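PDB 6UF3: polyisoprenyl-teichoic acid--peptidoglycan teichoic acid transferase TagV, which is a Bacillus subtilis transferase of the LytR-CpsA-Psr family, built around a mixed beta sheet packed between helices. Local coordinates for residues P5-F10 / P87-V92; L9-E14 / D26-V31. One frame throughout, in Å; residues are numbered along the deposited sequence.

Interaction 1. Residues P5-F10 / P87-V92; sequences PFSILF and PIDKYV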
# COMPACT_ATOMS: atom_id res chain seq x y z
N PRO A 5 -2.17 5.22 -18.70
CA PRO A 5 -1.97 4.32 -17.56
C PRO A 5 -0.87 4.82 -16.64
O PRO A 5 0.12 5.40 -17.09
CB PRO A 5 -1.57 2.99 -18.21
CG PRO A 5 -2.08 3.09 -19.61
CD PRO A 5 -2.00 4.54 -19.99
N PHE A 6 -1.05 4.59 -15.34
CA PHE A 6 -0.05 5.06 -14.38
C PHE A 6 -0.12 4.22 -13.11
O PHE A 6 -1.07 3.49 -12.87
CB PHE A 6 -0.25 6.55 -14.07
CG PHE A 6 -1.45 6.84 -13.22
CD1 PHE A 6 -2.72 6.89 -13.77
CD2 PHE A 6 -1.31 7.08 -11.86
CE1 PHE A 6 -3.82 7.17 -12.99
CE2 PHE A 6 -2.41 7.36 -11.07
CZ PHE A 6 -3.66 7.40 -11.63
N SER A 7 0.92 4.34 -12.28
CA SER A 7 1.00 3.55 -11.06
C SER A 7 1.06 4.45 -9.82
O SER A 7 1.48 5.61 -9.90
CB SER A 7 2.24 2.65 -11.09
OG SER A 7 3.39 3.48 -11.25
N ILE A 8 0.64 3.90 -8.69
CA ILE A 8 0.71 4.54 -7.38
C ILE A 8 1.39 3.58 -6.41
O ILE A 8 1.03 2.40 -6.35
CB ILE A 8 -0.67 4.92 -6.82
CG1 ILE A 8 -1.51 5.67 -7.86
CG2 ILE A 8 -0.51 5.76 -5.54
CD1 ILE A 8 -2.95 5.88 -7.40
N LEU A 9 2.37 4.08 -5.66
CA LEU A 9 2.92 3.34 -4.53
C LEU A 9 2.36 3.93 -3.24
O LEU A 9 2.52 5.13 -2.98
CB LEU A 9 4.45 3.39 -4.50
CG LEU A 9 5.11 2.81 -3.23
CD1 LEU A 9 4.82 1.32 -3.05
CD2 LEU A 9 6.64 3.06 -3.22
N PHE A 10 1.73 3.09 -2.44
CA PHE A 10 1.22 3.44 -1.12
C PHE A 10 2.20 2.94 -0.07
O PHE A 10 2.50 1.74 -0.03
CB PHE A 10 -0.16 2.81 -0.88
CG PHE A 10 -1.25 3.37 -1.77
CD1 PHE A 10 -1.50 2.81 -3.01
CD2 PHE A 10 -2.04 4.43 -1.34
CE1 PHE A 10 -2.51 3.31 -3.83
CE2 PHE A 10 -3.03 4.94 -2.15
CZ PHE A 10 -3.27 4.37 -3.39
N PRO A 87 7.79 2.02 -13.88
CA PRO A 87 7.84 3.34 -13.26
C PRO A 87 6.76 3.48 -12.20
O PRO A 87 5.66 2.93 -12.32
CB PRO A 87 7.60 4.30 -14.43
CG PRO A 87 6.90 3.49 -15.45
CD PRO A 87 7.32 2.07 -15.27
N ILE A 88 7.07 4.25 -11.16
CA ILE A 88 6.13 4.58 -10.10
C ILE A 88 5.79 6.06 -10.28
O ILE A 88 6.58 6.94 -9.95
CB ILE A 88 6.69 4.30 -8.69
CG1 ILE A 88 6.83 2.80 -8.42
CG2 ILE A 88 5.82 4.99 -7.61
CD1 ILE A 88 5.52 2.00 -8.53
N ASP A 89 4.61 6.34 -10.83
CA ASP A 89 4.30 7.71 -11.19
C ASP A 89 3.88 8.54 -9.99
O ASP A 89 4.26 9.72 -9.87
CB ASP A 89 3.20 7.71 -12.27
CG ASP A 89 3.61 6.90 -13.49
OD1 ASP A 89 4.51 7.34 -14.23
OD2 ASP A 89 3.05 5.80 -13.67
N LYS A 90 3.07 7.97 -9.10
CA LYS A 90 2.50 8.68 -7.96
C LYS A 90 2.84 7.94 -6.68
O LYS A 90 3.02 6.72 -6.68
CB LYS A 90 0.96 8.81 -8.07
CG LYS A 90 0.50 9.59 -9.28
CD LYS A 90 0.96 11.06 -9.18
CE LYS A 90 0.28 11.91 -10.24
NZ LYS A 90 0.62 13.36 -10.17
N TYR A 91 2.91 8.68 -5.58
CA TYR A 91 3.15 8.09 -4.28
C TYR A 91 2.19 8.69 -3.27
O TYR A 91 1.75 9.84 -3.39
CB TYR A 91 4.62 8.28 -3.80
CG TYR A 91 5.03 9.72 -3.69
CD1 TYR A 91 4.81 10.45 -2.53
CD2 TYR A 91 5.63 10.37 -4.76
CE1 TYR A 91 5.18 11.78 -2.44
CE2 TYR A 91 6.01 11.69 -4.67
CZ TYR A 91 5.77 12.39 -3.52
OH TYR A 91 6.14 13.70 -3.45
N VAL A 92 1.86 7.88 -2.27
CA VAL A 92 1.08 8.29 -1.11
C VAL A 92 1.78 7.71 0.11
O VAL A 92 1.96 6.50 0.19
CB VAL A 92 -0.37 7.76 -1.18
CG1 VAL A 92 -1.11 8.09 0.12
CG2 VAL A 92 -1.09 8.34 -2.39

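Interaction 2. Residues L9-E14 / D26-V31; sequences LFMGIE and DSLIVV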
# COMPACT_ATOMS: atom_id res chain seq x y z
N LEU A 9 2.37 4.08 -5.66
CA LEU A 9 2.92 3.34 -4.53
C LEU A 9 2.36 3.93 -3.24
O LEU A 9 2.52 5.13 -2.98
CB LEU A 9 4.45 3.39 -4.50
CG LEU A 9 5.11 2.81 -3.23
CD1 LEU A 9 4.82 1.32 -3.05
CD2 LEU A 9 6.64 3.06 -3.22
N PHE A 10 1.73 3.09 -2.44
CA PHE A 10 1.22 3.44 -1.12
C PHE A 10 2.20 2.94 -0.07
O PHE A 10 2.50 1.74 -0.03
CB PHE A 10 -0.16 2.81 -0.88
CG PHE A 10 -1.25 3.37 -1.77
CD1 PHE A 10 -1.50 2.81 -3.01
CD2 PHE A 10 -2.04 4.43 -1.34
CE1 PHE A 10 -2.51 3.31 -3.83
CE2 PHE A 10 -3.03 4.94 -2.15
CZ PHE A 10 -3.27 4.37 -3.39
N MET A 11 2.70 3.85 0.75
CA MET A 11 3.66 3.55 1.81
C MET A 11 3.00 3.85 3.15
O MET A 11 2.50 4.96 3.37
CB MET A 11 4.93 4.39 1.64
CG MET A 11 5.75 3.98 0.43
SD MET A 11 6.97 5.24 -0.06
CE MET A 11 5.92 6.38 -0.96
N GLY A 12 2.95 2.85 4.02
CA GLY A 12 2.55 3.03 5.40
C GLY A 12 3.77 2.93 6.31
O GLY A 12 4.52 1.96 6.23
N ILE A 13 3.94 3.96 7.15
CA ILE A 13 5.10 4.05 8.04
C ILE A 13 4.64 4.43 9.44
O ILE A 13 3.50 4.85 9.66
CB ILE A 13 6.14 5.05 7.53
CG1 ILE A 13 5.58 6.47 7.60
CG2 ILE A 13 6.58 4.72 6.10
CD1 ILE A 13 6.60 7.52 7.24
N GLU A 14 5.54 4.26 10.41
CA GLU A 14 5.30 4.73 11.76
C GLU A 14 5.93 6.10 11.99
O GLU A 14 5.23 7.06 12.34
CB GLU A 14 5.83 3.72 12.79
CG GLU A 14 5.65 4.17 14.24
CD GLU A 14 5.94 3.08 15.26
OE1 GLU A 14 6.19 1.93 14.85
OE2 GLU A 14 5.90 3.39 16.47
N ASP A 26 6.25 0.00 6.89
CA ASP A 26 5.54 -1.18 7.33
C ASP A 26 4.64 -1.75 6.26
O ASP A 26 4.40 -2.96 6.23
CB ASP A 26 4.70 -0.87 8.58
CG ASP A 26 5.55 -0.47 9.77
OD1 ASP A 26 5.37 0.66 10.28
OD2 ASP A 26 6.39 -1.29 10.20
N SER A 27 4.16 -0.90 5.35
CA SER A 27 3.20 -1.32 4.34
C SER A 27 3.65 -0.78 2.99
O SER A 27 3.99 0.40 2.89
CB SER A 27 1.79 -0.82 4.69
OG SER A 27 0.84 -1.24 3.72
N LEU A 28 3.67 -1.65 1.98
CA LEU A 28 4.03 -1.26 0.61
C LEU A 28 3.03 -1.89 -0.34
O LEU A 28 3.04 -3.11 -0.52
CB LEU A 28 5.43 -1.73 0.24
CG LEU A 28 6.61 -1.07 0.96
CD1 LEU A 28 7.88 -1.78 0.53
CD2 LEU A 28 6.71 0.41 0.68
N ILE A 29 2.19 -1.06 -0.97
CA ILE A 29 1.20 -1.57 -1.92
C ILE A 29 1.29 -0.77 -3.20
O ILE A 29 1.22 0.46 -3.18
CB ILE A 29 -0.22 -1.48 -1.34
CG1 ILE A 29 -0.32 -2.29 -0.05
CG2 ILE A 29 -1.22 -2.01 -2.38
CD1 ILE A 29 -1.58 -2.02 0.77
N VAL A 30 1.41 -1.46 -4.33
CA VAL A 30 1.45 -0.84 -5.65
C VAL A 30 0.11 -1.09 -6.32
O VAL A 30 -0.40 -2.21 -6.33
CB VAL A 30 2.59 -1.42 -6.50
CG1 VAL A 30 2.49 -0.96 -7.94
CG2 VAL A 30 3.93 -0.98 -5.89
N VAL A 31 -0.47 -0.03 -6.89
CA VAL A 31 -1.68 -0.13 -7.71
C VAL A 31 -1.33 0.40 -9.09
O VAL A 31 -0.72 1.47 -9.21
CB VAL A 31 -2.86 0.65 -7.10
CG1 VAL A 31 -4.07 0.65 -8.05
CG2 VAL A 31 -3.23 0.07 -5.75
O HOH W 1 0.57 0.81 1.93

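Interaction 1. Residues P5-F10 / P87-V92
Ser7 and Asp89 exchange a compact set of bonds just where two parallel strands of the central mixed sheet, 6-13 and 90-94, come together. The Ser7 hydroxyl works in both directions: OG donates to Pro87 O at 2.6 Å and accepts from the backbone N of Asp89. Its first torsion (chi1 58°) sets OG between the backbone N and the carbonyl carbon and turns it to the approaching chain. Asp89 replies with its carboxylate, OD2 receiving Ser7 N at 2.9 Å through the lone pair directed away from the other oxygen. Side chains thus take up backbone polar groups ahead of the regular parallel pairing, in which Lys90 N bonds to Ser7 O, Leu9 N to Lys90 O (2.9 Å) and Val92 N to Leu9 O.

Lys90 shows how a long side chain can combine apolar packing near its base with polar bonds at its tip. Its CB meets Ile8 CG1 at 4.0 Å, and CG lies by the Phe6 ring, 4.0 Å from CD2. A bend at chi2 (-65°) then leads the chain away from strand 6-13; beyond it the chain runs extended to NZ, which ends in a salt bridge to Glu203 and a hydrogen bond to Asn198 O. The side chain also touches Ile199. On the opposite face of the sheet, Leu9 CB rests against Ile88 CG2, with Val77 of helix 72-84 touching both side chains. Back on the Lys90 face, Val92 lies alongside Phe10, pointing the same way: Val92 CB is 3.7 Å from Phe10 CD2, while Val92 CG2 reaches Ile8 CG2 at 4.1 Å.

Interaction 2. Residues L9-E14 / D26-V31
A classic beta bulge, in which Asp26 and Ser27 both face Gly12, marks one end of the antiparallel pairing between the hairpin strands 6-13 and 25-34. Gly12 O takes two backbone donors: Asp26 N at 2.7 Å arrives almost in line with the carbonyl (C=O...N 162°), whereas Ser27 N at 3.0 Å comes in from well off that line (134°). Gly12 N returns a bond to Ser27 O, so hydrogen bonds run in both directions between the two strands at the bulge. Beyond it the pairing becomes regular, and Phe10 N points nearly straight at Ile29 O, 2.8 Å away. The same oxygen lies in the plane of the Phe10 ring, at its edge beside CD1 (3.6 Å). Farther round the ring, CE1 touches Val31 CG2 at 3.8 Å.

The face bearing Leu9, Met11, Leu28 and Val30 is apolar. Leu9 CD1 reaches across to Val30 CG2 at 3.8 Å, and Leu28 sends CD2 against Met11 CG at 3.7 Å, each pair meeting at a slant. Ser27, by contrast, sits on the Phe10 and Ile29 side with OG anti to its backbone N (chi1 -179°), which places OG by a water that also reaches Phe10 O, weakly; OG has a further weak hydrogen bond to Gln164 OE1. Helix 158-177 covers that side: Leu168 packs on Phe10, Ile29 and Val31, and Gln164 touches Ile29. Helix 72-84 lies over the other, with Thr76 against Met11 and Leu28 and Val80 against Val30, while strand 90-94 pairs with the other edge of strand 6-13.

How the interactions relate
Interactions 1 and 2 illustrate how an interior strand is held from both edges: 6-13 pairs in parallel with 90-94 and antiparallel with 25-34. Leu9 and Phe10 belong to both, their backbones bonding alternately to one neighbour and the other. Each contact is partly buried, but interaction 2 lies nearer the centre of the chain, and more of its touching residues are buried. Its chemistry is mainly backbone pairing and apolar packing, varied by a bulge and a water. Interaction 1, farther out, adds to its own backbone pairing a serine hydroxyl and an aspartate carboxylate where strand 90-94 begins. Val92 O to Met11 N, 2.8 Å apart and probably hydrogen-bonded, connects the two.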